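Local coordinates for flavoprotein (Thermotoga maritima, PDB 5V8S) that probably transfers electrons through FMN and a di-iron centre as an oxidoreductase of the flavo-diiron protein family, at residues P14-E19 with L30-D35. The protein carries 1 engineered substitution. Numbering follows the deposited sequence.
Sequences PKIWTE and LRIDDD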
loop_
_atom_site.group_PDB
_atom_site.type_symbol
_atom_site.label_atom_id
_atom_site.label_comp_id
_atom_site.label_asym_id
_atom_site.label_seq_id
_atom_site.Cartn_x
_atom_site.Cartn_y
_atom_site.Cartn_z
ATOM N N PRO A 14 21.194 19.852 -2.897
ATOM C CA PRO A 14 21.688 18.635 -2.246
ATOM C C PRO A 14 23.191 18.701 -2.037
ATOM O O PRO A 14 23.914 19.426 -2.724
ATOM C CB PRO A 14 21.326 17.520 -3.237
ATOM C CG PRO A 14 20.391 18.151 -4.232
ATOM C CD PRO A 14 20.783 19.588 -4.285
ATOM N N LYS A 15 23.654 17.927 -1.062
ATOM C CA LYS A 15 25.087 17.802 -0.837
ATOM C C LYS A 15 25.696 17.103 -2.038
ATOM O O LYS A 15 25.212 16.054 -2.474
ATOM C CB LYS A 15 25.354 16.991 0.432
ATOM C CG LYS A 15 26.799 16.523 0.641
ATOM C CD LYS A 15 27.492 17.274 1.742
ATOM C CE LYS A 15 28.910 16.753 1.973
ATOM N NZ LYS A 15 29.910 17.269 0.965
ATOM N N ILE A 16 26.760 17.687 -2.579
ATOM C CA ILE A 16 27.509 17.091 -3.679
ATOM C C ILE A 16 28.932 16.872 -3.206
ATOM O O ILE A 16 29.519 17.759 -2.571
ATOM C CB ILE A 16 27.473 17.985 -4.928
ATOM C CG1 ILE A 16 26.036 18.069 -5.439
ATOM C CG2 ILE A 16 28.431 17.447 -6.018
ATOM C CD1 ILE A 16 25.825 19.087 -6.517
ATOM N N TRP A 17 29.474 15.688 -3.490
ATOM C CA TRP A 17 30.859 15.356 -3.183
ATOM C C TRP A 17 31.603 15.214 -4.504
ATOM O O TRP A 17 31.124 14.531 -5.412
ATOM C CB TRP A 17 30.970 14.021 -2.440
ATOM C CG TRP A 17 30.059 13.793 -1.272
ATOM C CD1 TRP A 17 28.696 13.746 -1.282
ATOM C CD2 TRP A 17 30.457 13.516 0.080
ATOM N NE1 TRP A 17 28.223 13.480 -0.023
ATOM C CE2 TRP A 17 29.282 13.324 0.830
ATOM C CE3 TRP A 17 31.696 13.410 0.724
ATOM C CZ2 TRP A 17 29.304 13.048 2.196
ATOM C CZ3 TRP A 17 31.714 13.138 2.081
ATOM C CH2 TRP A 17 30.530 12.958 2.798
ATOM N N THR A 18 32.776 15.838 -4.605
ATOM C CA THR A 18 33.667 15.679 -5.751
ATOM C C THR A 18 35.060 15.454 -5.176
ATOM O O THR A 18 35.617 16.346 -4.529
ATOM C CB THR A 18 33.649 16.928 -6.640
ATOM O OG1 THR A 18 32.330 17.139 -7.159
ATOM C CG2 THR A 18 34.603 16.788 -7.799
ATOM N N GLU A 19 35.616 14.263 -5.376
ATOM C CA GLU A 19 36.874 13.944 -4.711
ATOM C C GLU A 19 37.701 12.969 -5.535
ATOM O O GLU A 19 37.166 12.042 -6.152
ATOM C CB GLU A 19 36.588 13.361 -3.321
ATOM C CG GLU A 19 37.824 12.928 -2.555
ATOM C CD GLU A 19 37.597 12.867 -1.051
ATOM O OE1 GLU A 19 36.837 13.713 -0.527
ATOM O OE2 GLU A 19 38.183 11.973 -0.397
ATOM N N LEU A 30 31.960 11.590 -8.390
ATOM C CA LEU A 30 30.984 12.676 -8.355
ATOM C C LEU A 30 29.726 12.072 -7.751
ATOM O O LEU A 30 29.054 11.263 -8.400
ATOM C CB LEU A 30 30.691 13.187 -9.762
ATOM C CG LEU A 30 31.892 13.809 -10.471
ATOM C CD1 LEU A 30 31.730 13.694 -11.950
ATOM C CD2 LEU A 30 32.037 15.259 -10.078
ATOM N N ARG A 31 29.414 12.453 -6.514
ATOM C CA ARG A 31 28.313 11.861 -5.760
ATOM C C ARG A 31 27.332 12.959 -5.378
ATOM O O ARG A 31 27.736 13.996 -4.839
ATOM C CB ARG A 31 28.834 11.156 -4.487
ATOM C CG ARG A 31 27.752 10.788 -3.470
ATOM C CD ARG A 31 28.278 9.999 -2.275
ATOM N NE ARG A 31 27.452 10.274 -1.096
ATOM C CZ ARG A 31 27.736 9.863 0.135
ATOM N NH1 ARG A 31 28.804 9.109 0.359
ATOM N NH2 ARG A 31 26.951 10.213 1.149
ATOM N N ILE A 32 26.051 12.736 -5.660
ATOM C CA ILE A 32 24.995 13.630 -5.192
ATOM C C ILE A 32 24.102 12.867 -4.219
ATOM O O ILE A 32 23.784 11.692 -4.441
ATOM C CB ILE A 32 24.208 14.278 -6.349
ATOM C CG1 ILE A 32 23.298 15.373 -5.795
ATOM C CG2 ILE A 32 23.420 13.243 -7.151
ATOM C CD1 ILE A 32 22.679 16.258 -6.846
ATOM N N ASP A 33 23.767 13.510 -3.113
ATOM C CA ASP A 33 22.957 12.905 -2.054
ATOM C C ASP A 33 21.501 13.336 -2.247
ATOM O O ASP A 33 21.149 14.487 -1.970
ATOM C CB ASP A 33 23.510 13.320 -0.691
ATOM C CG ASP A 33 24.825 12.643 -0.373
ATOM O OD1 ASP A 33 25.269 11.832 -1.203
ATOM O OD2 ASP A 33 25.399 12.909 0.700
ATOM N N ASP A 34 20.657 12.408 -2.708
ATOM C CA ASP A 34 19.258 12.722 -3.019
ATOM C C ASP A 34 18.457 12.649 -1.725
ATOM O O ASP A 34 18.041 11.572 -1.290
ATOM C CB ASP A 34 18.706 11.765 -4.072
ATOM C CG ASP A 34 17.357 12.199 -4.602
ATOM O OD1 ASP A 34 16.793 13.147 -4.031
ATOM O OD2 ASP A 34 16.875 11.591 -5.571
ATOM N N ASP A 35 18.235 13.806 -1.117
ATOM C CA ASP A 35 17.370 13.911 0.051
ATOM C C ASP A 35 15.970 14.402 -0.303
ATOM O O ASP A 35 15.193 14.729 0.601
ATOM C CB ASP A 35 17.999 14.789 1.139
ATOM C CG ASP A 35 18.254 16.205 0.684
ATOM O OD1 ASP A 35 18.074 16.508 -0.507
ATOM O OD2 ASP A 35 18.644 17.028 1.537
HETATM O O HOH W 1 21.626 16.266 0.103
#
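D33 OD2 is gripped by two donors from opposite faces of its carboxylate plane: W17 NE1, 3.0 Å from it in a nearly straight hydrogen bond, and R31 NH2 on the syn side. OD2 lies in the indole plane, but NE1 approaches from above the carboxylate, 47° out of its plane. R31 fastens the same carboxylate side-on, its NE 2.7 Å from D33 OD1 on the syn lone pair and its NH2 on OD2; this two-point grip, with the indole N-H, limits rotation of the acid. R31 NH1 and NH2 also bond to I190 O and P188 O. With CG anti to the backbone N (chi1 167°), the arginine starts alongside W17, and its tilted guanidinium lies over one indole face, planes 35° apart, in an off-centre cation-pi contact with CZ 4.1 Å from the five-membered ring centroid. K15 CE sits over the opposite face, displaced toward the rim. W17 and R31 share one face of a beta hairpin whose strand 16-22 is outermost in the chain's seven-stranded mixed sheet, in the metallo-beta-lactamase-like domain, with 26-34 between it and strand 50-59. They are its hydrogen-bonded antiparallel pair, W17 N lying 2.8 Å from R31 O; a water bridges K15 N and D33 O. On the other face I16 CG1 meets I32 CG1 at 3.9 Å, and T18 OG1 and CG2 rest on L30 CD2. L30 packs on F77, A80 and L81 of helix 74-82, and I16 on E76.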